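Local coordinates for transcription antitermination protein NusB (Aquifex aeolicus, PDB 3R2C), which probably takes part in transcription antitermination of ribosomal RNA genes by binding the boxA sequence of the rrn operons, at residues Lys5-Thr10 with Tyr44-Lys49; Thr10-Leu15 with Arg82-Leu87; Leu87-Leu92 with Gly125-Ile130. All blocks are in the same frame, centred on the assembly; numbering follows the deposited sequence.

Contact 1: Lys5-Thr10 with Tyr44-Lys49; sequences KGARDT and YEYAKK. With nucleotides of chain E.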
loop_
_atom_site.group_PDB
_atom_site.type_symbol
_atom_site.label_atom_id
_atom_site.label_comp_id
_atom_site.label_asym_id
_atom_site.label_seq_id
_atom_site.Cartn_x
_atom_site.Cartn_y
_atom_site.Cartn_z
ATOM N N LYS A 5 8.767 -11.060 8.624
ATOM C CA LYS A 5 8.206 -11.075 7.274
ATOM C C LYS A 5 6.714 -10.741 7.328
ATOM O O LYS A 5 6.224 -9.896 6.574
ATOM C CB LYS A 5 8.406 -12.434 6.600
ATOM C CG LYS A 5 7.965 -12.483 5.146
ATOM C CD LYS A 5 8.342 -13.849 4.512
ATOM C CE LYS A 5 7.860 -13.971 3.059
ATOM N NZ LYS A 5 8.599 -13.028 2.157
ATOM N N GLY A 6 5.989 -11.411 8.218
ATOM C CA GLY A 6 4.577 -11.122 8.402
ATOM C C GLY A 6 4.348 -9.694 8.883
ATOM O O GLY A 6 3.389 -9.042 8.474
ATOM N N ALA A 7 5.224 -9.201 9.747
ATOM C CA ALA A 7 5.064 -7.841 10.285
ATOM C C ALA A 7 5.236 -6.793 9.181
ATOM O O ALA A 7 4.550 -5.771 9.173
ATOM C CB ALA A 7 6.066 -7.596 11.398
ATOM N N ARG A 8 6.153 -7.054 8.256
ATOM C CA ARG A 8 6.346 -6.179 7.097
ATOM C C ARG A 8 5.123 -6.182 6.179
ATOM O O ARG A 8 4.749 -5.141 5.635
ATOM C CB ARG A 8 7.603 -6.592 6.329
ATOM C CG ARG A 8 8.865 -6.258 7.106
ATOM C CD ARG A 8 10.120 -6.923 6.522
ATOM N NE ARG A 8 11.256 -6.732 7.426
ATOM C CZ ARG A 8 12.054 -7.704 7.861
ATOM N NH1 ARG A 8 11.888 -8.963 7.437
ATOM N NH2 ARG A 8 13.036 -7.417 8.703
ATOM N N ASP A 9 4.490 -7.339 6.008
ATOM C CA ASP A 9 3.243 -7.376 5.247
ATOM C C ASP A 9 2.149 -6.524 5.924
ATOM O O ASP A 9 1.455 -5.737 5.268
ATOM C CB ASP A 9 2.754 -8.815 5.062
ATOM C CG ASP A 9 1.374 -8.876 4.396
ATOM O OD1 ASP A 9 1.301 -8.709 3.160
ATOM O OD2 ASP A 9 0.360 -9.072 5.104
ATOM N N THR A 10 2.003 -6.662 7.237
ATOM C CA THR A 10 1.034 -5.843 7.969
ATOM C C THR A 10 1.310 -4.358 7.777
ATOM O O THR A 10 0.402 -3.581 7.467
ATOM C CB THR A 10 1.067 -6.174 9.471
ATOM O OG1 THR A 10 0.679 -7.542 9.650
ATOM C CG2 THR A 10 0.132 -5.264 10.254
ATOM N N TYR A 44 2.945 -8.149 16.185
ATOM C CA TYR A 44 2.109 -6.982 16.429
ATOM C C TYR A 44 2.978 -5.765 16.785
ATOM O O TYR A 44 2.799 -4.664 16.249
ATOM C CB TYR A 44 1.136 -7.275 17.571
ATOM C CG TYR A 44 0.281 -6.093 17.965
ATOM C CD1 TYR A 44 0.730 -5.167 18.899
ATOM C CD2 TYR A 44 -0.974 -5.900 17.399
ATOM C CE1 TYR A 44 -0.053 -4.080 19.260
ATOM C CE2 TYR A 44 -1.761 -4.824 17.754
ATOM C CZ TYR A 44 -1.294 -3.914 18.684
ATOM O OH TYR A 44 -2.073 -2.836 19.042
ATOM N N GLU A 45 3.928 -5.965 17.688
ATOM C CA GLU A 45 4.760 -4.865 18.144
ATOM C C GLU A 45 5.741 -4.420 17.062
ATOM O O GLU A 45 5.985 -3.225 16.906
ATOM C CB GLU A 45 5.484 -5.235 19.443
ATOM C CG GLU A 45 4.517 -5.251 20.630
ATOM C CD GLU A 45 5.212 -5.234 21.974
ATOM O OE1 GLU A 45 6.457 -5.345 22.013
ATOM O OE2 GLU A 45 4.503 -5.110 22.996
ATOM N N TYR A 46 6.279 -5.358 16.293
ATOM C CA TYR A 46 7.210 -4.974 15.237
ATOM C C TYR A 46 6.474 -4.234 14.105
ATOM O O TYR A 46 6.964 -3.223 13.609
ATOM C CB TYR A 46 7.972 -6.181 14.689
ATOM C CG TYR A 46 9.231 -5.765 13.959
ATOM C CD1 TYR A 46 10.325 -5.283 14.666
ATOM C CD2 TYR A 46 9.316 -5.814 12.563
ATOM C CE1 TYR A 46 11.477 -4.884 14.024
ATOM C CE2 TYR A 46 10.475 -5.413 11.902
ATOM C CZ TYR A 46 11.554 -4.950 12.648
ATOM O OH TYR A 46 12.721 -4.537 12.039
ATOM N N ALA A 47 5.313 -4.744 13.700
ATOM C CA ALA A 47 4.469 -4.054 12.725
ATOM C C ALA A 47 4.135 -2.635 13.190
ATOM O O ALA A 47 4.175 -1.685 12.396
ATOM C CB ALA A 47 3.176 -4.835 12.485
ATOM N N LYS A 48 3.783 -2.486 14.465
ATOM C CA LYS A 48 3.393 -1.178 14.991
ATOM C C LYS A 48 4.576 -0.199 14.907
ATOM O O LYS A 48 4.403 0.983 14.584
ATOM C CB LYS A 48 2.916 -1.312 16.437
ATOM C CG LYS A 48 2.437 -0.017 17.092
ATOM C CD LYS A 48 2.119 -0.262 18.568
ATOM C CE LYS A 48 0.962 0.597 19.069
ATOM N NZ LYS A 48 0.073 -0.159 20.008
ATOM N N LYS A 49 5.774 -0.706 15.177
ATOM C CA LYS A 49 6.983 0.108 15.136
ATOM C C LYS A 49 7.353 0.523 13.700
ATOM O O LYS A 49 7.740 1.669 13.471
ATOM C CB LYS A 49 8.146 -0.630 15.788
ATOM C CG LYS A 49 9.385 0.239 15.982
ATOM C CD LYS A 49 10.271 -0.333 17.066
ATOM C CE LYS A 49 10.716 -1.723 16.700
ATOM N NZ LYS A 49 11.506 -1.695 15.447
ATOM O "O5'" G E 1 14.831 -18.997 10.044
ATOM C "C5'" G E 1 13.981 -19.682 9.131
ATOM C "C4'" G E 1 14.195 -19.210 7.716
ATOM O "O4'" G E 1 13.735 -17.831 7.596
ATOM C "C3'" G E 1 15.644 -19.192 7.244
ATOM O "O3'" G E 1 15.637 -19.325 5.827
ATOM C "C2'" G E 1 16.069 -17.774 7.634
ATOM O "O2'" G E 1 17.226 -17.287 6.985
ATOM C "C1'" G E 1 14.815 -16.998 7.230
ATOM N N9 G E 1 14.634 -15.707 7.891
ATOM C C8 G E 1 14.974 -15.224 9.135
ATOM N N7 G E 1 14.568 -13.986 9.314
ATOM C C5 G E 1 13.923 -13.651 8.131
ATOM C C6 G E 1 13.276 -12.455 7.694
ATOM O O6 G E 1 13.144 -11.404 8.306
ATOM N N1 G E 1 12.751 -12.564 6.407
ATOM C C2 G E 1 12.853 -13.690 5.630
ATOM N N2 G E 1 12.313 -13.661 4.408
ATOM N N3 G E 1 13.459 -14.793 6.018
ATOM C C4 G E 1 13.963 -14.701 7.258
ATOM P P G E 2 16.733 -20.200 5.045
ATOM O OP1 G E 2 16.045 -21.359 4.501
ATOM O OP2 G E 2 17.884 -20.402 5.962
ATOM O "O5'" G E 2 17.142 -19.220 3.864
ATOM C "C5'" G E 2 17.894 -19.660 2.746
ATOM C "C4'" G E 2 17.671 -18.746 1.562
ATOM O "O4'" G E 2 16.309 -18.892 1.079
ATOM C "C3'" G E 2 17.790 -17.248 1.846
ATOM O "O3'" G E 2 19.129 -16.793 1.881
ATOM C "C2'" G E 2 16.971 -16.627 0.721
ATOM O "O2'" G E 2 17.725 -16.556 -0.479
ATOM C "C1'" G E 2 15.852 -17.662 0.543
ATOM N N9 G E 2 14.609 -17.268 1.240
ATOM C C8 G E 2 14.232 -17.564 2.523
ATOM N N7 G E 2 13.080 -17.040 2.841
ATOM C C5 G E 2 12.676 -16.352 1.707
ATOM C C6 G E 2 11.502 -15.588 1.463
ATOM O O6 G E 2 10.554 -15.374 2.238
ATOM N N1 G E 2 11.484 -15.069 0.172
ATOM C C2 G E 2 12.483 -15.245 -0.753
ATOM N N2 G E 2 12.277 -14.670 -1.938
ATOM N N3 G E 2 13.588 -15.953 -0.533
ATOM C C4 G E 2 13.615 -16.476 0.709
#

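Contact 2: Thr10-Leu15 with Arg82-Leu87; sequences TAFLVL and RNALRL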
loop_
_atom_site.group_PDB
_atom_site.type_symbol
_atom_site.label_atom_id
_atom_site.label_comp_id
_atom_site.label_asym_id
_atom_site.label_seq_id
_atom_site.Cartn_x
_atom_site.Cartn_y
_atom_site.Cartn_z
ATOM N N THR A 10 2.003 -6.662 7.237
ATOM C CA THR A 10 1.034 -5.843 7.969
ATOM C C THR A 10 1.310 -4.358 7.777
ATOM O O THR A 10 0.402 -3.581 7.467
ATOM C CB THR A 10 1.067 -6.174 9.471
ATOM O OG1 THR A 10 0.679 -7.542 9.650
ATOM C CG2 THR A 10 0.132 -5.264 10.254
ATOM N N ALA A 11 2.565 -3.964 7.967
ATOM C CA ALA A 11 2.949 -2.565 7.887
ATOM C C ALA A 11 2.727 -2.031 6.468
ATOM O O ALA A 11 2.224 -0.914 6.289
ATOM C CB ALA A 11 4.414 -2.390 8.295
ATOM N N PHE A 12 3.093 -2.829 5.462
ATOM C CA PHE A 12 2.848 -2.427 4.073
ATOM C C PHE A 12 1.352 -2.179 3.812
ATOM O O PHE A 12 0.974 -1.169 3.197
ATOM C CB PHE A 12 3.350 -3.478 3.080
ATOM C CG PHE A 12 2.795 -3.280 1.701
ATOM C CD1 PHE A 12 3.375 -2.366 0.841
ATOM C CD2 PHE A 12 1.673 -3.993 1.276
ATOM C CE1 PHE A 12 2.846 -2.154 -0.435
ATOM C CE2 PHE A 12 1.143 -3.793 0.016
ATOM C CZ PHE A 12 1.731 -2.861 -0.844
ATOM N N LEU A 13 0.507 -3.091 4.282
ATOM C CA LEU A 13 -0.934 -2.966 4.075
ATOM C C LEU A 13 -1.453 -1.684 4.706
ATOM O O LEU A 13 -2.333 -1.015 4.145
ATOM C CB LEU A 13 -1.686 -4.180 4.649
ATOM C CG LEU A 13 -1.369 -5.497 3.918
ATOM C CD1 LEU A 13 -2.147 -6.675 4.501
ATOM C CD2 LEU A 13 -1.652 -5.374 2.418
ATOM N N VAL A 14 -0.908 -1.335 5.868
ATOM C CA VAL A 14 -1.344 -0.119 6.540
ATOM C C VAL A 14 -0.925 1.126 5.751
ATOM O O VAL A 14 -1.747 2.001 5.529
ATOM C CB VAL A 14 -0.898 -0.062 8.020
ATOM C CG1 VAL A 14 -1.265 1.294 8.651
ATOM C CG2 VAL A 14 -1.573 -1.209 8.821
ATOM N N LEU A 15 0.330 1.186 5.311
ATOM C CA LEU A 15 0.814 2.319 4.534
ATOM C C LEU A 15 0.044 2.439 3.219
ATOM O O LEU A 15 -0.290 3.533 2.797
ATOM C CB LEU A 15 2.321 2.174 4.249
ATOM C CG LEU A 15 3.218 2.224 5.496
ATOM C CD1 LEU A 15 4.710 2.052 5.141
ATOM C CD2 LEU A 15 3.004 3.534 6.269
ATOM N N ARG A 82 5.317 2.691 -4.200
ATOM C CA ARG A 82 5.636 3.836 -3.356
ATOM C C ARG A 82 5.599 3.424 -1.889
ATOM O O ARG A 82 6.463 3.787 -1.117
ATOM C CB ARG A 82 4.696 5.019 -3.634
ATOM C CG ARG A 82 4.767 6.166 -2.618
ATOM C CD ARG A 82 3.920 7.390 -3.074
ATOM N NE ARG A 82 2.546 6.989 -3.367
ATOM C CZ ARG A 82 2.036 6.846 -4.587
ATOM N NH1 ARG A 82 2.758 7.130 -5.668
ATOM N NH2 ARG A 82 0.781 6.434 -4.727
ATOM N N ASN A 83 4.625 2.623 -1.505
ATOM C CA ASN A 83 4.528 2.238 -0.101
ATOM C C ASN A 83 5.479 1.117 0.315
ATOM O O ASN A 83 5.934 1.070 1.466
ATOM C CB ASN A 83 3.063 1.980 0.233
ATOM C CG ASN A 83 2.270 3.262 0.155
ATOM O OD1 ASN A 83 2.482 4.138 0.966
ATOM N ND2 ASN A 83 1.418 3.407 -0.852
ATOM N N ALA A 84 5.849 0.265 -0.632
ATOM C CA ALA A 84 6.879 -0.727 -0.360
ATOM C C ALA A 84 8.229 -0.031 -0.179
ATOM O O ALA A 84 9.028 -0.431 0.677
ATOM C CB ALA A 84 6.950 -1.773 -1.478
ATOM N N LEU A 85 8.485 1.006 -0.982
ATOM C CA LEU A 85 9.703 1.802 -0.841
ATOM C C LEU A 85 9.706 2.582 0.473
ATOM O O LEU A 85 10.734 2.702 1.119
ATOM C CB LEU A 85 9.894 2.769 -2.031
ATOM C CG LEU A 85 10.475 2.090 -3.289
ATOM C CD1 LEU A 85 10.334 2.975 -4.535
ATOM C CD2 LEU A 85 11.930 1.694 -3.065
ATOM N N ARG A 86 8.562 3.111 0.878
ATOM C CA ARG A 86 8.523 3.867 2.119
ATOM C C ARG A 86 8.874 2.942 3.274
ATOM O O ARG A 86 9.607 3.313 4.193
ATOM C CB ARG A 86 7.141 4.477 2.339
ATOM C CG ARG A 86 6.890 5.754 1.524
ATOM C CD ARG A 86 5.382 6.019 1.344
ATOM N NE ARG A 86 5.130 7.399 0.941
ATOM C CZ ARG A 86 3.957 7.872 0.541
ATOM N NH1 ARG A 86 2.895 7.078 0.447
ATOM N NH2 ARG A 86 3.848 9.149 0.230
ATOM N N LEU A 87 8.342 1.731 3.219
ATOM C CA LEU A 87 8.572 0.768 4.278
ATOM C C LEU A 87 10.043 0.341 4.294
ATOM O O LEU A 87 10.663 0.241 5.361
ATOM C CB LEU A 87 7.651 -0.440 4.079
ATOM C CG LEU A 87 7.813 -1.573 5.096
ATOM C CD1 LEU A 87 7.564 -1.063 6.513
ATOM C CD2 LEU A 87 6.867 -2.736 4.753
#

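Contact 3: Leu87-Leu92 with Gly125-Ile130; sequences LGVAEL and GVLSAI. With nucleotides of chain E.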
loop_
_atom_site.group_PDB
_atom_site.type_symbol
_atom_site.label_atom_id
_atom_site.label_comp_id
_atom_site.label_asym_id
_atom_site.label_seq_id
_atom_site.Cartn_x
_atom_site.Cartn_y
_atom_site.Cartn_z
ATOM N N LEU A 87 8.342 1.731 3.219
ATOM C CA LEU A 87 8.572 0.768 4.278
ATOM C C LEU A 87 10.043 0.341 4.294
ATOM O O LEU A 87 10.663 0.241 5.361
ATOM C CB LEU A 87 7.651 -0.440 4.079
ATOM C CG LEU A 87 7.813 -1.573 5.096
ATOM C CD1 LEU A 87 7.564 -1.063 6.513
ATOM C CD2 LEU A 87 6.867 -2.736 4.753
ATOM N N GLY A 88 10.603 0.081 3.112
ATOM C CA GLY A 88 11.999 -0.325 3.002
ATOM C C GLY A 88 12.914 0.748 3.574
ATOM O O GLY A 88 13.860 0.462 4.296
ATOM N N VAL A 89 12.629 2.001 3.271
ATOM C CA VAL A 89 13.483 3.084 3.757
ATOM C C VAL A 89 13.365 3.219 5.277
ATOM O O VAL A 89 14.361 3.409 5.965
ATOM C CB VAL A 89 13.152 4.417 3.066
ATOM C CG1 VAL A 89 13.836 5.604 3.798
ATOM C CG2 VAL A 89 13.574 4.357 1.605
ATOM N N ALA A 90 12.142 3.133 5.792
ATOM C CA ALA A 90 11.914 3.230 7.227
ATOM C C ALA A 90 12.737 2.171 7.971
ATOM O O ALA A 90 13.361 2.469 8.992
ATOM C CB ALA A 90 10.428 3.077 7.554
ATOM N N GLU A 91 12.755 0.941 7.472
ATOM C CA GLU A 91 13.474 -0.114 8.196
ATOM C C GLU A 91 14.987 -0.052 7.999
ATOM O O GLU A 91 15.752 -0.196 8.956
ATOM C CB GLU A 91 12.983 -1.521 7.816
ATOM C CG GLU A 91 13.473 -2.555 8.835
ATOM C CD GLU A 91 12.760 -3.884 8.735
ATOM O OE1 GLU A 91 11.986 -4.079 7.772
ATOM O OE2 GLU A 91 12.980 -4.737 9.625
ATOM N N LEU A 92 15.426 0.145 6.764
ATOM C CA LEU A 92 16.858 0.111 6.460
ATOM C C LEU A 92 17.570 1.307 7.071
ATOM O O LEU A 92 18.686 1.200 7.553
ATOM C CB LEU A 92 17.082 0.122 4.946
ATOM C CG LEU A 92 16.734 -1.202 4.262
ATOM C CD1 LEU A 92 16.788 -1.030 2.742
ATOM C CD2 LEU A 92 17.663 -2.332 4.730
ATOM N N GLY A 125 15.771 -1.912 -7.539
ATOM C CA GLY A 125 16.753 -1.014 -8.120
ATOM C C GLY A 125 16.812 0.321 -7.398
ATOM O O GLY A 125 17.897 0.807 -7.073
ATOM N N VAL A 126 15.653 0.924 -7.136
ATOM C CA VAL A 126 15.624 2.175 -6.370
ATOM C C VAL A 126 16.117 1.981 -4.926
ATOM O O VAL A 126 16.951 2.738 -4.435
ATOM C CB VAL A 126 14.210 2.800 -6.348
ATOM C CG1 VAL A 126 14.189 4.037 -5.445
ATOM C CG2 VAL A 126 13.758 3.173 -7.767
ATOM N N LEU A 127 15.594 0.977 -4.233
ATOM C CA LEU A 127 15.952 0.776 -2.833
ATOM C C LEU A 127 17.444 0.485 -2.667
ATOM O O LEU A 127 18.052 0.885 -1.673
ATOM C CB LEU A 127 15.142 -0.370 -2.208
ATOM C CG LEU A 127 15.215 -0.436 -0.673
ATOM C CD1 LEU A 127 14.706 0.877 -0.034
ATOM C CD2 LEU A 127 14.399 -1.616 -0.128
ATOM N N SER A 128 18.027 -0.220 -3.629
ATOM C CA SER A 128 19.449 -0.523 -3.592
ATOM C C SER A 128 20.304 0.738 -3.698
ATOM O O SER A 128 21.308 0.873 -3.005
ATOM C CB SER A 128 19.821 -1.484 -4.725
ATOM O OG SER A 128 21.173 -1.884 -4.592
ATOM N N ALA A 129 19.920 1.644 -4.593
ATOM C CA ALA A 129 20.612 2.920 -4.730
ATOM C C ALA A 129 20.480 3.756 -3.456
ATOM O O ALA A 129 21.446 4.364 -2.998
ATOM C CB ALA A 129 20.060 3.694 -5.919
ATOM N N ILE A 130 19.282 3.788 -2.881
ATOM C CA ILE A 130 19.054 4.536 -1.655
ATOM C C ILE A 130 19.967 3.987 -0.572
ATOM O O ILE A 130 20.619 4.741 0.151
ATOM C CB ILE A 130 17.583 4.410 -1.174
ATOM C CG1 ILE A 130 16.654 5.218 -2.083
ATOM C CG2 ILE A 130 17.442 4.895 0.280
ATOM C CD1 ILE A 130 15.169 4.887 -1.874
ATOM P P C E 6 17.764 -8.116 -10.901
ATOM O OP1 C E 6 16.960 -8.136 -12.136
ATOM O OP2 C E 6 19.063 -8.814 -10.895
ATOM O "O5'" C E 6 17.987 -6.607 -10.414
ATOM C "C5'" C E 6 16.909 -5.673 -10.387
ATOM C "C4'" C E 6 17.401 -4.275 -10.084
ATOM O "O4'" C E 6 18.057 -4.280 -8.788
ATOM C "C3'" C E 6 18.433 -3.723 -11.071
ATOM O "O3'" C E 6 18.363 -2.296 -11.066
ATOM C "C2'" C E 6 19.741 -4.165 -10.429
ATOM O "O2'" C E 6 20.880 -3.445 -10.850
ATOM C "C1'" C E 6 19.428 -3.931 -8.949
ATOM N N1 C E 6 20.224 -4.750 -8.011
ATOM C C2 C E 6 21.150 -4.130 -7.165
ATOM O O2 C E 6 21.293 -2.907 -7.247
ATOM N N3 C E 6 21.858 -4.871 -6.283
ATOM C C4 C E 6 21.664 -6.192 -6.236
ATOM N N4 C E 6 22.376 -6.900 -5.361
ATOM C C5 C E 6 20.735 -6.852 -7.086
ATOM C C6 C E 6 20.044 -6.099 -7.945
ATOM P P U E 7 18.455 -1.457 -12.430
ATOM O OP1 U E 7 18.207 -2.394 -13.545
ATOM O OP2 U E 7 19.732 -0.712 -12.383
ATOM O "O5'" U E 7 17.234 -0.447 -12.295
ATOM C "C5'" U E 7 15.899 -0.898 -12.454
ATOM C "C4'" U E 7 14.926 0.257 -12.473
ATOM O "O4'" U E 7 15.164 1.113 -11.317
ATOM C "C3'" U E 7 15.017 1.166 -13.699
ATOM O "O3'" U E 7 13.717 1.653 -14.022
ATOM C "C2'" U E 7 15.861 2.321 -13.201
ATOM O "O2'" U E 7 15.681 3.524 -13.918
ATOM C "C1'" U E 7 15.372 2.439 -11.760
ATOM N N1 U E 7 16.329 3.097 -10.856
ATOM C C2 U E 7 15.996 4.382 -10.472
ATOM O O2 U E 7 14.976 4.948 -10.833
ATOM N N3 U E 7 16.903 4.980 -9.646
ATOM C C4 U E 7 18.078 4.449 -9.173
ATOM O O4 U E 7 18.762 5.151 -8.431
ATOM C C5 U E 7 18.369 3.120 -9.623
ATOM C C6 U E 7 17.502 2.501 -10.438
ATOM P P U E 4 21.939 -10.526 0.158
ATOM O OP1 U E 4 22.109 -11.815 -0.544
ATOM O OP2 U E 4 23.135 -9.711 0.472
ATOM O "O5'" U E 4 20.878 -9.638 -0.605
ATOM C "C5'" U E 4 19.537 -10.059 -0.728
ATOM C "C4'" U E 4 18.850 -9.271 -1.791
ATOM O "O4'" U E 4 18.765 -7.893 -1.375
ATOM C "C3'" U E 4 19.582 -9.213 -3.117
ATOM O "O3'" U E 4 19.343 -10.369 -3.901
ATOM C "C2'" U E 4 19.061 -7.911 -3.728
ATOM O "O2'" U E 4 17.775 -8.104 -4.301
ATOM C "C1'" U E 4 18.897 -7.040 -2.486
ATOM N N1 U E 4 20.038 -6.129 -2.243
ATOM C C2 U E 4 20.232 -5.065 -3.100
ATOM O O2 U E 4 19.568 -4.875 -4.103
ATOM N N3 U E 4 21.270 -4.237 -2.763
ATOM C C4 U E 4 22.093 -4.333 -1.665
ATOM O O4 U E 4 22.974 -3.488 -1.510
ATOM C C5 U E 4 21.813 -5.434 -0.799
ATOM C C6 U E 4 20.808 -6.262 -1.111
#

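Contact 1: Lys5-Thr10 with Tyr44-Lys49
NH1 of Arg8 donates a nearly straight hydrogen bond (161°) to O6 of G1 of chain E at 2.9 Å, and it is also paired with Asp106. The base carbonyl lies at the edge of the guanidinium, near its plane. Salt bridges to Glu91 and Glu99 grip NE and NH2 and would help hold the group in this orientation; the Glu91 carboxylate is also hydrogen-bonded to Tyr46 OH, across the contact from Arg8. The Lys5 chain runs out straight to CE and bends at its last torsion (chi4 68°), which puts NZ beside O6 of G2 of chain E, a weak bond of 3.1 Å. An alanine at Lys5 would probably leave that carbonyl and the Asp109 carboxylate without their ammonium partner, while Asp106 would keep Arg8. Behind this polar side, small residues let the helices come close: the axes of the two segments approach to 8.2 Å at 44°. Ala7 CB sits 4.1 Å from Ala47 CB and meets the edge of the Tyr46 ring at CD2, while Thr10 CG2 touches Ala47 CB at 3.8 Å. A small-residue helix crossing thus backs a guanine-binding surface, consistent with the boxA-recognising site of the NusB family.

Contact 2: Thr10-Leu15 with Arg82-Leu87
The Phe12 ring turns its edge toward helix 79-94: CE1 lies 3.9 Å from Ala84 N, near the ring plane, with Asn83 C beside it. Leu110 of helix 100-114 also packs against the Phe12 side chain. The ring plane and the Asn83 amide stand 69° apart, and the two side chains cross at about a right angle. A second flat group, the Arg86 guanidinium, has Arg82 CD over one face, offset toward the rim, and Asn83 OD1 at its edge. This is a crossing of two long helices, 3-21 and 79-94, deep in the all-helical NusB fold; every touching residue is buried, which suits the mainly apolar surfaces. CG of Phe12 is anti to the backbone N (chi1 165°), which starts the ring on its way to the other helix.

Asn83 is the polar exception. Its OD1 stands 3.4 Å from Leu15 O, two acceptors that cannot bond each other, but it takes a hydrogen bond from Arg86 NH1 of 3.0 Å, the donor lying 36° above the carbonyl plane. Tyr79 O and Asp19 accept from its ND2, and Asp62 pairs with Arg86 NH2, so the buried polar ends are matched. Elsewhere branched chains fill the crossing. The two methyls of Leu87 divide the work: CD1 meets Ala11 CB at 3.9 Å, and CD2 touches Phe12 CB at 4.0 Å. Leu15 and Leu87 cross at about a right angle, with Leu15 CD1 4.0 Å from Leu87 CB.

Contact 3: Leu87-Leu92 with Gly125-Ile130
Leu127 and Leu92 meet tip to tip, Leu92 CD1 lying 3.8 Å from Leu127 CD2, and this pair forms the dense part of the contact. In the helical NusB fold it joins helix 79-94 to helix 117-137, whose segments run at 27° to each other. Gly88 is what admits Leu127: a beta carbon on it would clash with Leu127 CD2, whereas the bare backbone lets Leu127 CD1 rest 4.0 Å from Gly88 C. CG of Leu127 is anti to the backbone N (chi1 -167°), which carries CG toward Leu92 CD1. Phe104 of helix 100-114 packs against both leucines.

Toward Ile130 the join is sparser. The segment axes are 10.6 Å apart at their closest. Val89 reaches across to Ile130 through one methyl, CG2, which touches Ile130 CD1 at 3.9 Å; Ile61 and Ile65 of helix 58-66 complete the apolar surroundings of Val89.

The other side of helix 117-137 faces RNA. Glycine suits position Gly125, where a side chain would run into the sugar-phosphate backbone of U7 of chain E. Val126 lays an apolar methyl against the same nucleotide, its CG2 3.7 Å from C2 of the uracil. Ser128, turned away from helix 79-94, links two bases through one hydroxyl: OG accepts the N3 hydrogen of U4 of chain E at 3.0 Å and donates to O2 of C6 of chain E at 2.8 Å.

Contacts 1 and 2 share Thr10 and helix 3-21, and contacts 2 and 3 share Leu87 and helix 79-94, so the three form a chain across the protein. The centre of contact 2 lies about 10 Å from that of contact 1 and about 12 Å from that of contact 3. Contacts 1 and 3 have centres about 17 Å apart, on opposite sides of the chain's centre. In sequence, contacts 1 and 2 interlace, while contact 3 follows, beginning at Leu87 where contact 2 ends. Glu91 of the 87-92 segment joins contacts 1 and 3 directly. The buried contact 2 therefore connects two regions that each bind nucleotides of the same RNA chain.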